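Local structure of leucyl-trna synthetase (Plasmodium falciparum, 5FOC) at residues A[131-135]-A[296-300]. The protein probably attaches leucine to its tRNA using ATP and, through the editing domain captured in this crystal, probably deacylates mischarged tRNA. The protein carries 2 engineered substitutions. Numbering follows the deposited sequence.
Sequences ETAYG and SCIEL
Cys297 points its side chain toward the 3-10 segment 131-135, and this side chain, followed outward, maps most of the contact. Cys297 CB lies 3.8 Å from Glu131 O. Thr132 CA is 4.0 Å from Cys297 CB. One bond further on, SG lies anti to its own carbonyl carbon (chi1 -62°), a rotation that carries it toward Gly135. Cys297 SG meets Gly135 N at 3.6 Å. Thr132 O, already joined to Gly135 N by a backbone hydrogen bond, is 3.7 Å from Cys297 SG. Tyr134 CB touches Cys297 SG at 4.0 Å, and the sulfur sits at the edge of the Tyr134 ring, near its plane. Gly135 itself presents only backbone to the thiol.

Ile298 makes a second, smaller patch through the far end of its side chain. Ile298 CD1 packs against Thr132 CG2 at 3.5 Å. The bend of Glu131 at chi2 (-74°) brings Glu131 OE2 to 4.0 Å from Ile298 CD1 as the two chains cross at a slant, while Glu131 OE1 forms a salt bridge with Arg356 of helix 352-365. Thr132 turns its methyl to Ile298, and Thr132 OG1 hydrogen-bonds to Lys129 O.

Strand 298-299 pairs with strand 341-342, whose Met342 also touches Glu131, Cys297 and Ile298. The contact thus packs the loop between strands 120-127 and 138-141 of the main sheet against this small two-stranded antiparallel sheet in the editing domain. A thiol lies on backbone atoms, and a methyl on another methyl and a carboxylate oxygen; shape and burial, rather than polar bonds between them, therefore hold the two segments together, with Glu131 and Thr132 spending their polar bonds on Arg356 and Lys129.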
ATOM      1  N   GLU A 131       4.655   8.586  10.757  1.00 22.59           N
ATOM      2  CA  GLU A 131       5.932   9.254  11.015  1.00 19.13           C
ATOM      3  C   GLU A 131       7.151   8.460  10.478  1.00 19.18           C
ATOM      4  O   GLU A 131       8.265   8.983  10.497  1.00 24.33           O
ATOM      5  CB  GLU A 131       6.101   9.599  12.516  1.00 19.70           C
ATOM      6  CG  GLU A 131       6.285   8.411  13.461  1.00 21.08           C
ATOM      7  CD  GLU A 131       5.022   7.566  13.753  1.00 22.09           C
ATOM      8  OE1 GLU A 131       3.887   7.929  13.334  1.00 23.61           O
ATOM      9  OE2 GLU A 131       5.183   6.509  14.417  1.00 28.05           O
ATOM     10  N   THR A 132       6.949   7.186  10.181  1.00 18.74           N
ATOM     11  CA  THR A 132       7.998   6.299   9.657  1.00 19.24           C
ATOM     12  C   THR A 132       8.005   6.272   8.129  1.00 21.04           C
ATOM     13  O   THR A 132       8.861   5.584   7.592  1.00 22.03           O
ATOM     14  CB  THR A 132       7.817   4.841  10.200  1.00 20.51           C
ATOM     15  OG1 THR A 132       6.656   4.205   9.631  1.00 22.54           O
ATOM     16  CG2 THR A 132       7.730   4.844  11.797  1.00 22.35           C
ATOM     17  N   ALA A 133       7.124   6.990   7.458  1.00 20.31           N
ATOM     18  CA  ALA A 133       6.983   6.863   5.997  1.00 18.50           C
ATOM     19  C   ALA A 133       8.285   7.217   5.263  1.00 17.98           C
ATOM     20  O   ALA A 133       8.548   6.679   4.130  1.00 19.61           O
ATOM     21  CB  ALA A 133       5.864   7.715   5.479  1.00 22.10           C
ATOM     22  N   TYR A 134       9.076   8.123   5.820  1.00 19.06           N
ATOM     23  CA  TYR A 134      10.394   8.463   5.109  1.00 18.16           C
ATOM     24  C   TYR A 134      11.244   7.223   4.938  1.00 19.49           C
ATOM     25  O   TYR A 134      12.023   7.154   3.919  1.00 22.76           O
ATOM     26  CB  TYR A 134      11.153   9.516   5.901  1.00 19.58           C
ATOM     27  CG  TYR A 134      12.514   9.931   5.412  1.00 19.30           C
ATOM     28  CD1 TYR A 134      12.609  10.755   4.308  1.00 21.62           C
ATOM     29  CD2 TYR A 134      13.643   9.616   6.107  1.00 20.80           C
ATOM     30  CE1 TYR A 134      13.855  11.219   3.869  1.00 20.50           C
ATOM     31  CE2 TYR A 134      14.908  10.053   5.679  1.00 22.42           C
ATOM     32  CZ  TYR A 134      14.967  10.873   4.577  1.00 21.73           C
ATOM     33  OH  TYR A 134      16.164  11.324   4.130  1.00 26.31           O
ATOM     34  N   GLY A 135      11.197   6.269   5.865  1.00 21.75           N
ATOM     35  CA  GLY A 135      11.993   5.047   5.806  1.00 20.02           C
ATOM     36  C   GLY A 135      11.457   3.917   4.963  1.00 19.52           C
ATOM     37  O   GLY A 135      11.993   2.835   5.022  1.00 21.58           O
ATOM     38  N   SER A 296      16.109   4.457   9.316  1.00 24.06           N
ATOM     39  CA  SER A 296      15.373   4.410  10.615  1.00 21.81           C
ATOM     40  C   SER A 296      14.942   5.819  10.998  1.00 22.45           C
ATOM     41  O   SER A 296      15.732   6.789  10.953  1.00 24.17           O
ATOM     42  CB  SER A 296      16.259   3.810  11.686  1.00 20.73           C
ATOM     43  OG  SER A 296      15.502   3.596  12.882  1.00 24.50           O
ATOM     44  N   CYS A 297      13.659   5.937  11.336  1.00 21.19           N
ATOM     45  CA  CYS A 297      13.028   7.212  11.688  1.00 19.19           C
ATOM     46  C   CYS A 297      12.886   7.437  13.207  1.00 18.65           C
ATOM     47  O   CYS A 297      12.654   8.561  13.592  1.00 22.27           O
ATOM     48  CB  CYS A 297      11.627   7.326  11.043  1.00 19.84           C
ATOM     49  SG  CYS A 297      11.749   7.295   9.226  1.00 22.92           S
ATOM     50  N   ILE A 298      13.146   6.390  13.976  1.00 21.27           N
ATOM     51  CA  ILE A 298      12.794   6.394  15.424  1.00 21.12           C
ATOM     52  C   ILE A 298      13.922   5.752  16.222  1.00 22.20           C
ATOM     53  O   ILE A 298      14.298   4.609  15.962  1.00 25.19           O
ATOM     54  CB  ILE A 298      11.473   5.643  15.741  1.00 20.81           C
ATOM     55  CG1 ILE A 298      10.278   6.286  15.035  1.00 22.33           C
ATOM     56  CG2 ILE A 298      11.168   5.703  17.268  1.00 21.77           C
ATOM     57  CD1 ILE A 298       9.007   5.475  15.044  1.00 25.70           C
ATOM     58  N   GLU A 299      14.390   6.465  17.248  1.00 21.82           N
ATOM     59  CA  GLU A 299      15.345   5.907  18.183  1.00 22.79           C
ATOM     60  C   GLU A 299      14.679   5.752  19.566  1.00 23.86           C
ATOM     61  O   GLU A 299      13.835   6.556  19.966  1.00 26.26           O
ATOM     62  CB  GLU A 299      16.607   6.734  18.295  1.00 29.83           C
ATOM     63  CG  GLU A 299      16.470   8.141  18.827  1.00 33.38           C
ATOM     64  CD  GLU A 299      17.814   8.759  19.152  1.00 41.28           C
ATOM     65  OE1 GLU A 299      18.857   8.140  18.843  1.00 52.21           O
ATOM     66  OE2 GLU A 299      17.832   9.875  19.698  1.00 50.59           O
ATOM     67  N   LEU A 300      15.038   4.691  20.258  1.00 25.18           N
ATOM     68  CA  LEU A 300      14.534   4.468  21.605  1.00 25.57           C
ATOM     69  C   LEU A 300      15.718   4.698  22.514  1.00 26.75           C
ATOM     70  O   LEU A 300      16.846   4.288  22.182  1.00 29.72           O
ATOM     71  CB  LEU A 300      13.970   3.064  21.779  1.00 28.80           C
ATOM     72  CG  LEU A 300      12.540   2.891  21.242  1.00 27.88           C
ATOM     73  CD1 LEU A 300      12.140   1.443  21.291  1.00 29.35           C
ATOM     74  CD2 LEU A 300      11.575   3.745  22.036  1.00 27.01           C
TER